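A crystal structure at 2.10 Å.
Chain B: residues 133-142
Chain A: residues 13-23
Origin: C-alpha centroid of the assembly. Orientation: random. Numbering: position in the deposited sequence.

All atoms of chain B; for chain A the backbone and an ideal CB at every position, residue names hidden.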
# COMPACT_ATOMS: atom_id res chain seq x y z
N GLU B 133 2.85 -15.39 -20.80
CA GLU B 133 2.97 -15.09 -19.39
C GLU B 133 2.24 -13.78 -19.03
O GLU B 133 1.60 -13.69 -18.00
CB GLU B 133 4.44 -15.03 -18.97
CG GLU B 133 5.09 -16.39 -18.76
CD GLU B 133 6.63 -16.31 -18.79
OE1 GLU B 133 7.21 -15.28 -19.20
OE2 GLU B 133 7.26 -17.29 -18.40
N GLN B 134 2.32 -12.79 -19.90
CA GLN B 134 1.59 -11.53 -19.69
C GLN B 134 0.06 -11.73 -19.69
O GLN B 134 -0.65 -11.12 -18.89
CB GLN B 134 1.95 -10.51 -20.77
CG GLN B 134 3.42 -10.07 -20.73
CD GLN B 134 3.81 -9.19 -21.91
OE1 GLN B 134 3.10 -8.26 -22.24
NE2 GLN B 134 4.93 -9.47 -22.50
N LYS B 135 -0.41 -12.57 -20.58
CA LYS B 135 -1.84 -12.86 -20.69
C LYS B 135 -2.29 -13.67 -19.45
O LYS B 135 -3.32 -13.38 -18.82
CB LYS B 135 -2.08 -13.64 -21.97
CG LYS B 135 -3.38 -13.35 -22.64
CD LYS B 135 -3.46 -13.98 -24.07
CE LYS B 135 -3.18 -15.48 -24.06
NZ LYS B 135 -3.79 -16.18 -22.91
N GLN B 136 -1.50 -14.65 -19.07
CA GLN B 136 -1.82 -15.41 -17.87
C GLN B 136 -1.83 -14.53 -16.62
O GLN B 136 -2.75 -14.62 -15.83
CB GLN B 136 -0.87 -16.59 -17.70
CG GLN B 136 -1.03 -17.62 -18.78
CD GLN B 136 0.13 -18.61 -18.83
OE1 GLN B 136 1.13 -18.48 -18.10
NE2 GLN B 136 -0.01 -19.61 -19.71
N LEU B 137 -0.85 -13.64 -16.47
CA LEU B 137 -0.76 -12.80 -15.27
C LEU B 137 -1.97 -11.86 -15.16
O LEU B 137 -2.51 -11.64 -14.06
CB LEU B 137 0.51 -11.97 -15.27
CG LEU B 137 0.81 -11.07 -14.07
CD1 LEU B 137 0.84 -11.83 -12.73
CD2 LEU B 137 2.11 -10.30 -14.26
N MSE B 138 -2.37 -11.28 -16.28
CA MSE B 138 -3.51 -10.35 -16.26
C MSE B 138 -4.75 -11.08 -15.82
O MSE B 138 -5.47 -10.63 -14.95
CB MSE B 138 -3.77 -9.74 -17.64
CG MSE B 138 -4.96 -8.75 -17.68
SE MSE B 138 -4.53 -7.23 -16.57
CE MSE B 138 -3.66 -6.16 -17.97
N SER B 139 -4.99 -12.22 -16.44
CA SER B 139 -6.17 -13.01 -16.16
C SER B 139 -6.24 -13.44 -14.69
O SER B 139 -7.29 -13.33 -14.05
CB SER B 139 -6.16 -14.22 -17.06
OG SER B 139 -7.11 -15.14 -16.62
N ILE B 140 -5.12 -13.92 -14.17
CA ILE B 140 -5.04 -14.38 -12.81
C ILE B 140 -5.19 -13.22 -11.80
O ILE B 140 -5.91 -13.35 -10.81
CB ILE B 140 -3.70 -15.16 -12.60
CG1 ILE B 140 -3.73 -16.47 -13.41
CG2 ILE B 140 -3.46 -15.45 -11.13
CD1 ILE B 140 -2.37 -17.23 -13.43
N LEU B 141 -4.50 -12.12 -12.03
CA LEU B 141 -4.56 -11.01 -11.09
C LEU B 141 -5.99 -10.42 -11.03
O LEU B 141 -6.44 -10.00 -9.97
CB LEU B 141 -3.54 -9.92 -11.41
CG LEU B 141 -2.03 -10.21 -11.25
CD1 LEU B 141 -1.24 -9.02 -11.80
CD2 LEU B 141 -1.68 -10.51 -9.85
N ILE B 142 -6.69 -10.40 -12.15
CA ILE B 142 -8.07 -9.96 -12.14
C ILE B 142 -8.88 -10.89 -11.22
O ILE B 142 -9.64 -10.41 -10.38
CB ILE B 142 -8.66 -9.91 -13.55
CG1 ILE B 142 -8.03 -8.78 -14.37
CG2 ILE B 142 -10.18 -9.63 -13.51
CD1 ILE B 142 -8.39 -8.90 -15.87
N UNK A 13 -2.79 1.46 -16.87
CA UNK A 13 -1.71 0.78 -16.13
C UNK A 13 -2.32 -0.33 -15.29
O UNK A 13 -2.23 -0.31 -14.06
CB UNK A 13 -0.93 1.76 -15.25
N UNK A 14 -2.96 -1.31 -15.95
CA UNK A 14 -3.73 -2.35 -15.25
C UNK A 14 -2.92 -3.29 -14.35
O UNK A 14 -3.38 -3.62 -13.28
CB UNK A 14 -4.47 -3.20 -16.29
N UNK A 15 -1.72 -3.70 -14.77
CA UNK A 15 -0.89 -4.53 -13.87
C UNK A 15 -0.55 -3.78 -12.58
O UNK A 15 -0.72 -4.33 -11.49
CB UNK A 15 0.40 -4.96 -14.57
N UNK A 16 -0.08 -2.54 -12.67
CA UNK A 16 0.22 -1.75 -11.46
C UNK A 16 -1.01 -1.56 -10.61
O UNK A 16 -0.94 -1.69 -9.39
CB UNK A 16 0.80 -0.38 -11.83
N UNK A 17 -2.14 -1.29 -11.23
CA UNK A 17 -3.37 -1.15 -10.48
C UNK A 17 -3.74 -2.43 -9.73
O UNK A 17 -4.06 -2.40 -8.55
CB UNK A 17 -4.51 -0.75 -11.42
N UNK A 18 -3.67 -3.56 -10.40
CA UNK A 18 -4.01 -4.83 -9.73
C UNK A 18 -3.02 -5.20 -8.60
O UNK A 18 -3.42 -5.65 -7.54
CB UNK A 18 -4.05 -5.96 -10.76
N UNK A 19 -1.74 -4.95 -8.82
CA UNK A 19 -0.73 -5.21 -7.80
C UNK A 19 -0.94 -4.33 -6.57
O UNK A 19 -0.92 -4.83 -5.46
CB UNK A 19 0.67 -4.98 -8.37
N UNK A 20 -1.21 -3.05 -6.77
CA UNK A 20 -1.46 -2.13 -5.64
C UNK A 20 -2.70 -2.51 -4.84
O UNK A 20 -2.69 -2.49 -3.60
CB UNK A 20 -1.61 -0.70 -6.15
N UNK A 21 -3.76 -2.87 -5.56
CA UNK A 21 -5.06 -3.12 -4.96
C UNK A 21 -5.02 -4.42 -4.17
O UNK A 21 -5.44 -4.46 -3.00
CB UNK A 21 -6.15 -3.17 -6.03
N UNK A 22 -4.45 -5.47 -4.76
CA UNK A 22 -4.30 -6.70 -4.02
C UNK A 22 -3.39 -6.48 -2.82
O UNK A 22 -3.70 -6.91 -1.71
CB UNK A 22 -3.75 -7.81 -4.92
N UNK A 23 -2.28 -5.79 -3.03
CA UNK A 23 -1.35 -5.48 -1.93
C UNK A 23 -2.06 -4.82 -0.77
O UNK A 23 -1.85 -5.21 0.40
CB UNK A 23 -0.22 -4.57 -2.42

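Two helices run side by side here, their axes 10.1 Å apart at closest approach and 37° from parallel.

Position 13 precedes the helix, with phi/psi of -128/61. Its CB points away from chain B, and nothing of that stretch lies within 5.5 Å. An N-cap residue such as Ser, Thr, Asp or Asn would fit. The residue is Thr A13, although its side chain makes no capping bond.

Position 14 opens the helix with phi near -65°. CB points toward chain B, and the ideal CB is 3.5 Å from Met B138 CE. A small or compact apolar residue suits it. Proline is also allowed, because the first turn needs no backbone NH donor. It is Pro A14, whose CG lies 3.3 Å from Met B138 CE.

At position 15 CB points sideways. The ideal CB is 5.2 Å from Leu B141 CD1, so there is room for a long side chain. Leu B137, Met B138 and Leu B141 offer apolar surface, and Gln B134 O offers an acceptor farther along. Leu, Met or Phe could use the first; a long side chain ending in a donor could use both. The residue is Tyr A15, chi1 m. Its OH donates a hydrogen bond to Gln B134 O at 2.6 Å. Met B138 CE sits over one ring face, 4.0 Å from the centroid of the Tyr A15 ring, as a CH-pi contact. Leu B141 CD1 approaches the ring edge, 4.2 Å from Tyr A15 CD1. The side chain is a knob among Gln B134, Leu B137, Met B138 and Leu B141.

Positions 16 and 17 meet nothing of chain B, so many residues would do. They are Ser A16 and Tyr A17.

At position 18 CB points toward chain B, and the ideal CB is 4.0 Å from Leu B141 CB. A medium apolar side chain is expected: Leu, Ile, Val or Met. It is Leu A18. Its CD1 lies 3.7 Å from Met B138 SE and 3.9 Å from both Leu B141 CB and Ile B142 CG1.

Position 19 points sideways and has Leu B141 within reach of a longer apolar chain. Ile A19 CG1 comes to 4.3 Å from Leu B141 CD1.

Positions 20 and 21 are out of reach and little constrained. They hold Arg A20 and Ser A21.

Position 22 points toward chain B but needs length to arrive. Leu, Ile or Met would suit. Ile A22 CD1 lies 3.9 Å from Leu B141 CD2. Leu B141 is a knob among Tyr A15, Leu A18, Ile A19 and Ile A22.

Position 23 is out of reach of chain B, and its helical angles do not require glycine. The ideal CB of position 23 would lie 3.1 Å from Ile A19 O, which is a little crowded. A small residue such as Ala or Gly suits it, though others are not excluded. It is Gly A23, which has no CB to be crowded.

Chain A (13-23) TPYSYLIRSIG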
# COMPACT_ATOMS: atom_id res chain seq x y z
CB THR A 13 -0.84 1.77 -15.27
OG1 THR A 13 -1.61 2.31 -14.18
CG2 THR A 13 -0.24 2.91 -16.13
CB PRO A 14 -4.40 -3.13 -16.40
CG PRO A 14 -3.53 -2.85 -17.58
CD PRO A 14 -3.07 -1.46 -17.41
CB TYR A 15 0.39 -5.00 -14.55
CG TYR A 15 0.21 -5.95 -15.71
CD1 TYR A 15 -0.16 -7.26 -15.51
CD2 TYR A 15 0.49 -5.55 -17.00
CE1 TYR A 15 -0.30 -8.14 -16.56
CE2 TYR A 15 0.37 -6.41 -18.06
CZ TYR A 15 -0.02 -7.70 -17.84
OH TYR A 15 -0.14 -8.54 -18.92
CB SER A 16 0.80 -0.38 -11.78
OG SER A 16 1.79 -0.48 -12.78
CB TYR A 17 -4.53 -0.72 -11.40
CG TYR A 17 -5.83 -0.76 -10.67
CD1 TYR A 17 -6.22 0.31 -9.87
CD2 TYR A 17 -6.66 -1.88 -10.74
CE1 TYR A 17 -7.41 0.27 -9.15
CE2 TYR A 17 -7.86 -1.92 -10.02
CZ TYR A 17 -8.23 -0.84 -9.24
OH TYR A 17 -9.41 -0.87 -8.54
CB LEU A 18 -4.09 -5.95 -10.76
CG LEU A 18 -5.26 -5.79 -11.75
CD1 LEU A 18 -5.09 -6.73 -12.94
CD2 LEU A 18 -6.57 -6.03 -11.00
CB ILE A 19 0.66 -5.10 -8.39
CG1 ILE A 19 0.88 -6.30 -9.30
CG2 ILE A 19 1.73 -5.11 -7.31
CD1 ILE A 19 1.91 -6.10 -10.31
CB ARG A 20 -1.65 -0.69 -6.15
CG ARG A 20 -0.38 0.01 -6.57
CD ARG A 20 -0.59 1.55 -6.66
NE ARG A 20 -1.75 1.92 -7.48
CZ ARG A 20 -1.72 2.17 -8.80
NH1 ARG A 20 -0.59 2.10 -9.49
NH2 ARG A 20 -2.86 2.49 -9.43
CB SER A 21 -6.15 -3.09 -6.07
OG SER A 21 -7.34 -3.69 -5.62
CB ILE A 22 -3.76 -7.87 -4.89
CG1 ILE A 22 -4.75 -8.23 -6.00
CG2 ILE A 22 -3.44 -9.07 -4.02
CD1 ILE A 22 -4.10 -9.00 -7.16
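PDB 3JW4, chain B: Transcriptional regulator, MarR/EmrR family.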